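Local coordinates for lipoprotein, putative (Bacillus anthracis, PDB 4O4A) that is of unknown function but, as a putative lipoprotein with a domain of an uncharacterised family, may bind lipid at the bacterial cell surface, at residues 101-106 against 129-134; 123-128 against 133-138; 66-71 against 158-163. One frame throughout, in Å; residues are numbered along the deposited sequence.

In the fold
Contacts 1 and 2 form one cluster, centres about 4 Å apart, where helix 133-138 is fastened to the edge of the four-stranded mixed sheet. Contact 1 ties the start of strand 104-114 to the loop leading into that helix; contact 2 packs the helix on the neighbouring strand 117-126. They share Gln133 and Glu134. Contact 3 joins the turn before strand 70-72, at the other edge of the sheet, to helix 149-166. Its centre lies about 24 Å from that of contact 1 and about 21 Å from that of contact 2. Along the chain it encloses both. The two successive helices are thus held against one sheet, on opposite sides of the chain's centre.

Contact 1. Residues 101-106 against 129-134; sequences SSCIHF and TACSQE
Both cysteines turn SG to the side of the backbone N, anti to the carbonyl carbon (chi1 -56° at Cys103 and -55° at Cys131), and in this setting the two sulfurs meet. The bond from Cys103 SG to Cys131 SG is 2.0 Å long, and its chi3 of 105° sets the two CB arms roughly at right angles about it. Beside the disulfide, the backbones are joined once more: Ser132 N donates to Ser102 O over 3.1 Å. Cys131 CA also leans on Ser102 O, at 3.5 Å, in a CA-H...O contact, which gives this carbonyl two neighbours from the other segment. The side chain of Ser102 lies against the same stretch, its OG 3.8 Å from Cys131 CB. In the fold, the disulfide fixes the short 3-10 turn 101-103, at the mouth of strand 104-114, to the loop between strand 117-126 and helix 133-138. It thus closes the antiparallel hairpin of those two strands covalently, where the backbones of Cys103 and Thr127 are also hydrogen-bonded. Ser132 is the N-cap of the helix: Ser132 OG accepts from Phe135 N and donates to Ala130 O, 3.2 Å away, so the hydroxyl bridges the loop and the first helical turn. Glu141 of a second subunit packs on Cys131, and Ala130 of that subunit on Ala130, placing the crosslink next to a subunit boundary.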
loop_
_atom_site.group_PDB
_atom_site.type_symbol
_atom_site.label_atom_id
_atom_site.label_comp_id
_atom_site.label_asym_id
_atom_site.label_seq_id
_atom_site.Cartn_x
_atom_site.Cartn_y
_atom_site.Cartn_z
ATOM N N SER B 101 16.251 18.529 21.698
ATOM C CA SER B 101 15.556 19.249 20.626
ATOM C C SER B 101 15.663 18.527 19.274
ATOM O O SER B 101 14.834 18.701 18.418
ATOM C CB SER B 101 16.097 20.657 20.496
ATOM O OG SER B 101 15.747 21.434 21.634
ATOM N N SER B 102 16.709 17.727 19.073
ATOM C CA SER B 102 16.865 16.973 17.827
ATOM C C SER B 102 15.752 15.934 17.666
ATOM O O SER B 102 15.627 15.311 16.606
ATOM C CB SER B 102 18.243 16.318 17.776
ATOM O OG SER B 102 18.454 15.506 18.905
ATOM N N CYS B 103 14.977 15.706 18.725
ATOM C CA CYS B 103 13.881 14.723 18.680
ATOM C C CYS B 103 12.587 15.400 18.340
ATOM O O CYS B 103 11.543 14.756 18.276
ATOM C CB CYS B 103 13.701 14.052 20.031
ATOM S SG CYS B 103 15.165 13.252 20.682
ATOM N N ILE B 104 12.662 16.702 18.112
ATOM C CA ILE B 104 11.512 17.493 17.824
ATOM C C ILE B 104 11.650 18.227 16.506
ATOM O O ILE B 104 12.705 18.770 16.199
ATOM C CB ILE B 104 11.320 18.536 18.943
ATOM C CG1 ILE B 104 10.993 17.855 20.289
ATOM C CG2 ILE B 104 10.199 19.499 18.594
ATOM C CD1 ILE B 104 9.684 17.093 20.292
ATOM N N HIS B 105 10.571 18.244 15.732
ATOM C CA HIS B 105 10.525 18.995 14.470
ATOM C C HIS B 105 9.379 19.947 14.547
ATOM O O HIS B 105 8.255 19.532 14.820
ATOM C CB HIS B 105 10.384 18.078 13.258
ATOM C CG HIS B 105 10.072 18.788 11.965
ATOM N ND1 HIS B 105 10.904 19.738 11.411
ATOM C CD2 HIS B 105 9.061 18.621 11.078
ATOM C CE1 HIS B 105 10.393 20.160 10.266
ATOM N NE2 HIS B 105 9.276 19.495 10.038
ATOM N N PHE B 106 9.668 21.228 14.355
ATOM C CA PHE B 106 8.646 22.232 14.390
ATOM C C PHE B 106 8.194 22.390 12.943
ATOM O O PHE B 106 8.928 22.897 12.119
ATOM C CB PHE B 106 9.176 23.537 14.961
ATOM C CG PHE B 106 8.111 24.394 15.481
ATOM C CD1 PHE B 106 7.718 24.295 16.814
ATOM C CD2 PHE B 106 7.434 25.243 14.632
ATOM C CE1 PHE B 106 6.687 25.073 17.294
ATOM C CE2 PHE B 106 6.403 26.024 15.105
ATOM C CZ PHE B 106 6.028 25.940 16.438
ATOM N N THR B 129 12.725 7.077 18.010
ATOM C CA THR B 129 13.526 6.294 17.110
ATOM C C THR B 129 14.688 6.984 16.430
ATOM O O THR B 129 15.781 6.440 16.378
ATOM C CB THR B 129 12.587 5.844 15.956
ATOM O OG1 THR B 129 11.621 4.912 16.465
ATOM C CG2 THR B 129 13.355 5.213 14.777
ATOM N N ALA B 130 14.444 8.175 15.903
ATOM C CA ALA B 130 15.415 8.844 15.036
ATOM C C ALA B 130 15.853 10.270 15.357
ATOM O O ALA B 130 16.020 11.069 14.437
ATOM C CB ALA B 130 14.836 8.833 13.636
ATOM N N CYS B 131 16.088 10.604 16.618
ATOM C CA CYS B 131 16.533 11.971 16.926
ATOM C C CYS B 131 17.767 12.279 16.076
ATOM O O CYS B 131 18.678 11.457 15.992
ATOM C CB CYS B 131 16.842 12.125 18.409
ATOM S SG CYS B 131 15.437 11.636 19.459
ATOM N N SER B 132 17.764 13.423 15.399
ATOM C CA SER B 132 18.871 13.811 14.531
ATOM C C SER B 132 18.642 15.211 14.022
ATOM O O SER B 132 17.554 15.761 14.182
ATOM C CB SER B 132 18.956 12.887 13.324
ATOM O OG SER B 132 17.778 12.975 12.528
ATOM N N GLN B 133 19.654 15.798 13.402
ATOM C CA GLN B 133 19.492 17.130 12.859
ATOM C C GLN B 133 18.589 17.073 11.635
ATOM O O GLN B 133 17.872 18.015 11.338
ATOM C CB GLN B 133 20.825 17.779 12.504
ATOM C CG GLN B 133 21.679 17.023 11.502
ATOM C CD GLN B 133 22.529 17.944 10.653
ATOM O OE1 GLN B 133 23.755 17.885 10.712
ATOM N NE2 GLN B 133 21.882 18.830 9.879
ATOM N N GLU B 134 18.632 15.960 10.920
ATOM C CA GLU B 134 17.821 15.814 9.724
ATOM C C GLU B 134 16.369 15.817 10.151
ATOM O O GLU B 134 15.545 16.493 9.558
ATOM C CB GLU B 134 18.185 14.545 8.982
ATOM C CG GLU B 134 17.701 14.472 7.545
ATOM C CD GLU B 134 16.224 14.148 7.391
ATOM O OE1 GLU B 134 15.530 13.954 8.410
ATOM O OE2 GLU B 134 15.751 14.079 6.237
#

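Contact 2. Residues 123-128 against 133-138; sequences NLEVTR and QEFSAN
Phe135 packs its ring against the residues at and just beyond the end of strand 117-126, with Thr127 CG2 over the centre of one face in a CH-pi contact. This is helix-on-sheet packing: the short helix 133-138 returns to the strand it has just left and inserts a single aromatic side chain. Here the packing is dense. Thr127 CG2 is 3.5 Å from the ring centroid of Phe135 and only 11° off the ring normal, while Thr127 CB lies 3.6 Å from Phe135 CZ. The ring reaches this place because CG stands anti to the backbone N (chi1 179°), extending the side chain from the helix towards the strand. Glu125 approaches from another direction, its extended chain laying CG 3.8 Å from Phe135 CZ and its carboxylate plane turned 79° from the ring. Beyond the ring the contact opens out: Gln133, Glu134, Ala137 and Asn138 are on the exposed side of the helix, where a weak bond joins Asn138 ND2 to Glu134 OE2. The buried polar ends are held from outside the two segments, Thr127 OG1 by Ala130 N and Glu125 OE2 by a salt bridge to Arg140; that same OE2 lies 3.6 Å from Phe135 CE1.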
loop_
_atom_site.group_PDB
_atom_site.type_symbol
_atom_site.label_atom_id
_atom_site.label_comp_id
_atom_site.label_asym_id
_atom_site.label_seq_id
_atom_site.Cartn_x
_atom_site.Cartn_y
_atom_site.Cartn_z
ATOM N N ASN B 123 1.982 22.885 14.578
ATOM C CA ASN B 123 2.264 21.526 14.171
ATOM C C ASN B 123 3.678 21.169 14.510
ATOM O O ASN B 123 4.621 21.830 14.067
ATOM C CB ASN B 123 2.062 21.369 12.677
ATOM C CG ASN B 123 0.622 21.259 12.299
ATOM O OD1 ASN B 123 -0.045 20.326 12.712
ATOM N ND2 ASN B 123 0.139 22.185 11.469
ATOM N N LEU B 124 3.832 20.145 15.330
ATOM C CA LEU B 124 5.137 19.656 15.691
ATOM C C LEU B 124 5.136 18.174 15.473
ATOM O O LEU B 124 4.107 17.565 15.247
ATOM C CB LEU B 124 5.467 19.907 17.152
ATOM C CG LEU B 124 5.572 21.344 17.627
ATOM C CD1 LEU B 124 4.196 21.777 18.081
ATOM C CD2 LEU B 124 6.547 21.454 18.789
ATOM N N GLU B 125 6.310 17.591 15.586
ATOM C CA GLU B 125 6.462 16.187 15.387
ATOM C C GLU B 125 7.537 15.720 16.326
ATOM O O GLU B 125 8.550 16.403 16.522
ATOM C CB GLU B 125 6.843 15.944 13.939
ATOM C CG GLU B 125 6.924 14.497 13.543
ATOM C CD GLU B 125 7.307 14.304 12.090
ATOM O OE1 GLU B 125 7.225 15.262 11.294
ATOM O OE2 GLU B 125 7.701 13.172 11.744
ATOM N N VAL B 126 7.336 14.548 16.903
ATOM C CA VAL B 126 8.307 14.002 17.834
ATOM C C VAL B 126 8.709 12.622 17.389
ATOM O O VAL B 126 7.932 11.914 16.716
ATOM C CB VAL B 126 7.722 13.919 19.257
ATOM C CG1 VAL B 126 6.511 12.990 19.309
ATOM C CG2 VAL B 126 8.763 13.458 20.251
ATOM N N THR B 127 9.918 12.234 17.782
ATOM C CA THR B 127 10.432 10.894 17.512
ATOM C C THR B 127 11.195 10.386 18.728
ATOM O O THR B 127 11.689 11.176 19.558
ATOM C CB THR B 127 11.384 10.868 16.299
ATOM O OG1 THR B 127 11.813 9.537 16.035
ATOM C CG2 THR B 127 12.605 11.728 16.542
ATOM N N ARG B 128 11.254 9.062 18.843
ATOM C CA ARG B 128 12.034 8.393 19.884
ATOM C C ARG B 128 13.120 7.604 19.162
ATOM O O ARG B 128 14.253 7.493 19.620
ATOM C CB ARG B 128 11.154 7.438 20.645
ATOM C CG ARG B 128 9.890 8.089 21.186
ATOM C CD ARG B 128 8.782 7.071 21.461
ATOM N NE ARG B 128 9.249 5.840 22.091
ATOM C CZ ARG B 128 8.552 4.708 22.045
ATOM N NH1 ARG B 128 7.413 4.656 21.368
ATOM N NH2 ARG B 128 9.008 3.618 22.635
ATOM N N GLN B 133 19.654 15.798 13.402
ATOM C CA GLN B 133 19.492 17.130 12.859
ATOM C C GLN B 133 18.589 17.073 11.635
ATOM O O GLN B 133 17.872 18.015 11.338
ATOM C CB GLN B 133 20.825 17.779 12.504
ATOM C CG GLN B 133 21.679 17.023 11.502
ATOM C CD GLN B 133 22.529 17.944 10.653
ATOM O OE1 GLN B 133 23.755 17.885 10.712
ATOM N NE2 GLN B 133 21.882 18.830 9.879
ATOM N N GLU B 134 18.632 15.960 10.920
ATOM C CA GLU B 134 17.821 15.814 9.724
ATOM C C GLU B 134 16.369 15.817 10.151
ATOM O O GLU B 134 15.545 16.493 9.558
ATOM C CB GLU B 134 18.185 14.545 8.982
ATOM C CG GLU B 134 17.701 14.472 7.545
ATOM C CD GLU B 134 16.224 14.148 7.391
ATOM O OE1 GLU B 134 15.530 13.954 8.410
ATOM O OE2 GLU B 134 15.751 14.079 6.237
ATOM N N PHE B 135 16.060 15.065 11.198
ATOM C CA PHE B 135 14.708 15.009 11.684
ATOM C C PHE B 135 14.237 16.370 12.148
ATOM O O PHE B 135 13.128 16.804 11.831
ATOM C CB PHE B 135 14.582 14.024 12.841
ATOM C CG PHE B 135 13.186 13.939 13.393
ATOM C CD1 PHE B 135 12.236 13.112 12.804
ATOM C CD2 PHE B 135 12.809 14.730 14.469
ATOM C CE1 PHE B 135 10.948 13.060 13.296
ATOM C CE2 PHE B 135 11.521 14.688 14.956
ATOM C CZ PHE B 135 10.591 13.845 14.375
ATOM N N SER B 136 15.061 17.033 12.936
ATOM C CA SER B 136 14.699 18.326 13.438
ATOM C C SER B 136 14.297 19.273 12.297
ATOM O O SER B 136 13.386 20.063 12.438
ATOM C CB SER B 136 15.871 18.930 14.211
ATOM O OG SER B 136 15.475 20.107 14.875
ATOM N N ALA B 137 15.022 19.215 11.192
ATOM C CA ALA B 137 14.777 20.118 10.102
ATOM C C ALA B 137 13.630 19.706 9.215
ATOM O O ALA B 137 12.921 20.566 8.708
ATOM C CB ALA B 137 16.039 20.277 9.262
ATOM N N ASN B 138 13.446 18.402 9.026
ATOM C CA ASN B 138 12.436 17.911 8.082
ATOM C C ASN B 138 11.337 17.000 8.579
ATOM O O ASN B 138 10.372 16.758 7.862
ATOM C CB ASN B 138 13.159 17.157 6.992
ATOM C CG ASN B 138 14.186 18.004 6.308
ATOM O OD1 ASN B 138 13.928 19.159 5.956
ATOM N ND2 ASN B 138 15.346 17.428 6.058
#

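Contact 3. Residues 66-71 against 158-163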
loop_
_atom_site.group_PDB
_atom_site.type_symbol
_atom_site.label_atom_id
_atom_site.label_comp_id
_atom_site.label_asym_id
_atom_site.label_seq_id
_atom_site.Cartn_x
_atom_site.Cartn_y
_atom_site.Cartn_z
ATOM N N ALA B 66 -2.361 15.039 25.007
ATOM C CA ALA B 66 -3.135 13.887 25.360
ATOM C C ALA B 66 -2.455 12.679 24.697
ATOM O O ALA B 66 -1.519 12.828 23.905
ATOM C CB ALA B 66 -4.555 14.046 24.858
ATOM N N ALA B 67 -2.953 11.484 24.986
ATOM C CA ALA B 67 -2.384 10.259 24.418
ATOM C C ALA B 67 -2.325 10.249 22.881
ATOM O O ALA B 67 -1.457 9.593 22.308
ATOM C CB ALA B 67 -3.152 9.056 24.920
ATOM N N ASP B 68 -3.234 10.969 22.220
ATOM C CA ASP B 68 -3.254 11.009 20.753
ATOM C C ASP B 68 -2.371 12.122 20.179
ATOM O O ASP B 68 -2.427 12.400 18.984
ATOM C CB ASP B 68 -4.689 11.158 20.218
ATOM C CG ASP B 68 -5.288 12.530 20.496
ATOM O OD1 ASP B 68 -4.721 13.296 21.313
ATOM O OD2 ASP B 68 -6.340 12.845 19.896
ATOM N N GLY B 69 -1.575 12.776 21.026
ATOM C CA GLY B 69 -0.668 13.832 20.558
ATOM C C GLY B 69 -1.344 15.148 20.227
ATOM O O GLY B 69 -0.850 15.942 19.442
ATOM N N THR B 70 -2.470 15.380 20.867
ATOM C CA THR B 70 -3.267 16.570 20.680
ATOM C C THR B 70 -3.334 17.390 21.947
ATOM O O THR B 70 -3.352 16.833 23.039
ATOM C CB THR B 70 -4.683 16.102 20.395
ATOM O OG1 THR B 70 -4.699 15.394 19.152
ATOM C CG2 THR B 70 -5.650 17.236 20.366
ATOM N N ALA B 71 -3.395 18.709 21.807
ATOM C CA ALA B 71 -3.518 19.592 22.961
ATOM C C ALA B 71 -4.400 20.742 22.575
ATOM O O ALA B 71 -4.180 21.391 21.565
ATOM C CB ALA B 71 -2.174 20.096 23.413
HETATM N N MSE B 158 -10.184 19.268 14.486
HETATM C CA MSE B 158 -11.073 20.419 14.365
HETATM C C MSE B 158 -12.500 19.993 14.524
HETATM O O MSE B 158 -13.297 20.693 15.151
HETATM C CB MSE B 158 -10.860 21.105 13.039
HETATM C CG MSE B 158 -9.548 21.868 13.082
HETATM SE SE MSE B 158 -9.420 23.270 14.460
HETATM C CE MSE B 158 -11.105 24.165 14.017
ATOM N N GLN B 159 -12.834 18.833 13.982
ATOM C CA GLN B 159 -14.172 18.327 14.105
ATOM C C GLN B 159 -14.467 18.009 15.565
ATOM O O GLN B 159 -15.535 18.365 16.056
ATOM C CB GLN B 159 -14.365 17.095 13.232
ATOM C CG GLN B 159 -15.779 16.555 13.245
ATOM C CD GLN B 159 -15.973 15.522 12.183
ATOM O OE1 GLN B 159 -16.918 15.589 11.377
ATOM N NE2 GLN B 159 -15.054 14.582 12.129
ATOM N N ARG B 160 -13.542 17.327 16.247
ATOM C CA ARG B 160 -13.740 17.006 17.666
ATOM C C ARG B 160 -13.932 18.276 18.463
ATOM O O ARG B 160 -14.732 18.305 19.392
ATOM C CB ARG B 160 -12.619 16.138 18.304
ATOM C CG ARG B 160 -12.697 14.664 17.927
ATOM C CD ARG B 160 -11.836 13.744 18.821
ATOM N NE ARG B 160 -10.475 14.238 19.126
ATOM C CZ ARG B 160 -9.419 14.132 18.308
ATOM N NH1 ARG B 160 -8.231 14.592 18.698
ATOM N NH2 ARG B 160 -9.540 13.579 17.097
ATOM N N ILE B 161 -13.204 19.325 18.090
ATOM C CA ILE B 161 -13.317 20.617 18.760
ATOM C C ILE B 161 -14.696 21.232 18.557
ATOM O O ILE B 161 -15.383 21.566 19.517
ATOM C CB ILE B 161 -12.238 21.605 18.272
ATOM C CG1 ILE B 161 -10.871 21.197 18.832
ATOM C CG2 ILE B 161 -12.559 23.020 18.733
ATOM C CD1 ILE B 161 -9.717 22.036 18.331
ATOM N N GLN B 162 -15.098 21.379 17.303
ATOM C CA GLN B 162 -16.399 21.949 16.993
ATOM C C GLN B 162 -17.538 21.186 17.677
ATOM O O GLN B 162 -18.443 21.785 18.253
ATOM C CB GLN B 162 -16.561 22.050 15.473
ATOM C CG GLN B 162 -15.787 23.232 14.882
ATOM C CD GLN B 162 -16.631 24.490 14.684
ATOM O OE1 GLN B 162 -17.827 24.416 14.390
ATOM N NE2 GLN B 162 -15.996 25.649 14.782
ATOM N N GLU B 163 -17.445 19.869 17.669
ATOM C CA GLU B 163 -18.453 19.006 18.248
ATOM C C GLU B 163 -18.484 19.068 19.791
ATOM O O GLU B 163 -19.506 19.404 20.363
ATOM C CB GLU B 163 -18.219 17.612 17.627
ATOM C CG GLU B 163 -19.032 16.383 18.037
ATOM C CD GLU B 163 -18.765 15.179 17.117
ATOM O OE1 GLU B 163 -17.990 15.310 16.145
ATOM O OE2 GLU B 163 -19.336 14.089 17.356
#
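Arg160 reaches from helix 149-166 to the turn 66-69, where its NH1 forms a salt bridge with Asp68 OD2 at 2.8 Å. Along the helix, Met158, present as selenomethionine, comes first and belongs to a different face, packing on Arg112 and Glu114 of strand 104-114. Two residues on, Arg160 carries the contact. Its chain starts with CG beside the backbone N and bends at chi3 (-44°), which swings the guanidinium across to the turn with NH1 leading. The acid and the base arrive from opposite directions, but their flat groups are not coplanar: the carboxylate is turned 59° from the guanidinium, and one oxygen meets one nitrogen in place of a two-pronged pairing. Thr70 OG1 lies near the guanidinium plane, at its edge, 3.7 Å from Arg160 NH1. Ile161 follows, directed to Val48, and Gln162 returns to the Met158 side of the helix to meet Glu114. The other half of the contact is a tight type I beta turn from Ala66 to Gly69, closed by Gly69 N to Ala66 O, 2.9 Å, and finished by the positive phi of Gly69 (75°). Beyond it, strand 70-72 runs at the edge of the four-stranded sheet and pairs with strand 40-45. Asp68 is steadied within its own segment by a weak bond from Thr70 N to Asp68 OD1, 3.1 Å, while Lys153, earlier on the same helix, donates to Asp68 O. The chemistry is therefore that of a partly exposed ionic link: the arginine would probably favour the charged carboxylate of Asp68 and hold the turn to the helix electrostatically, with little apolar packing.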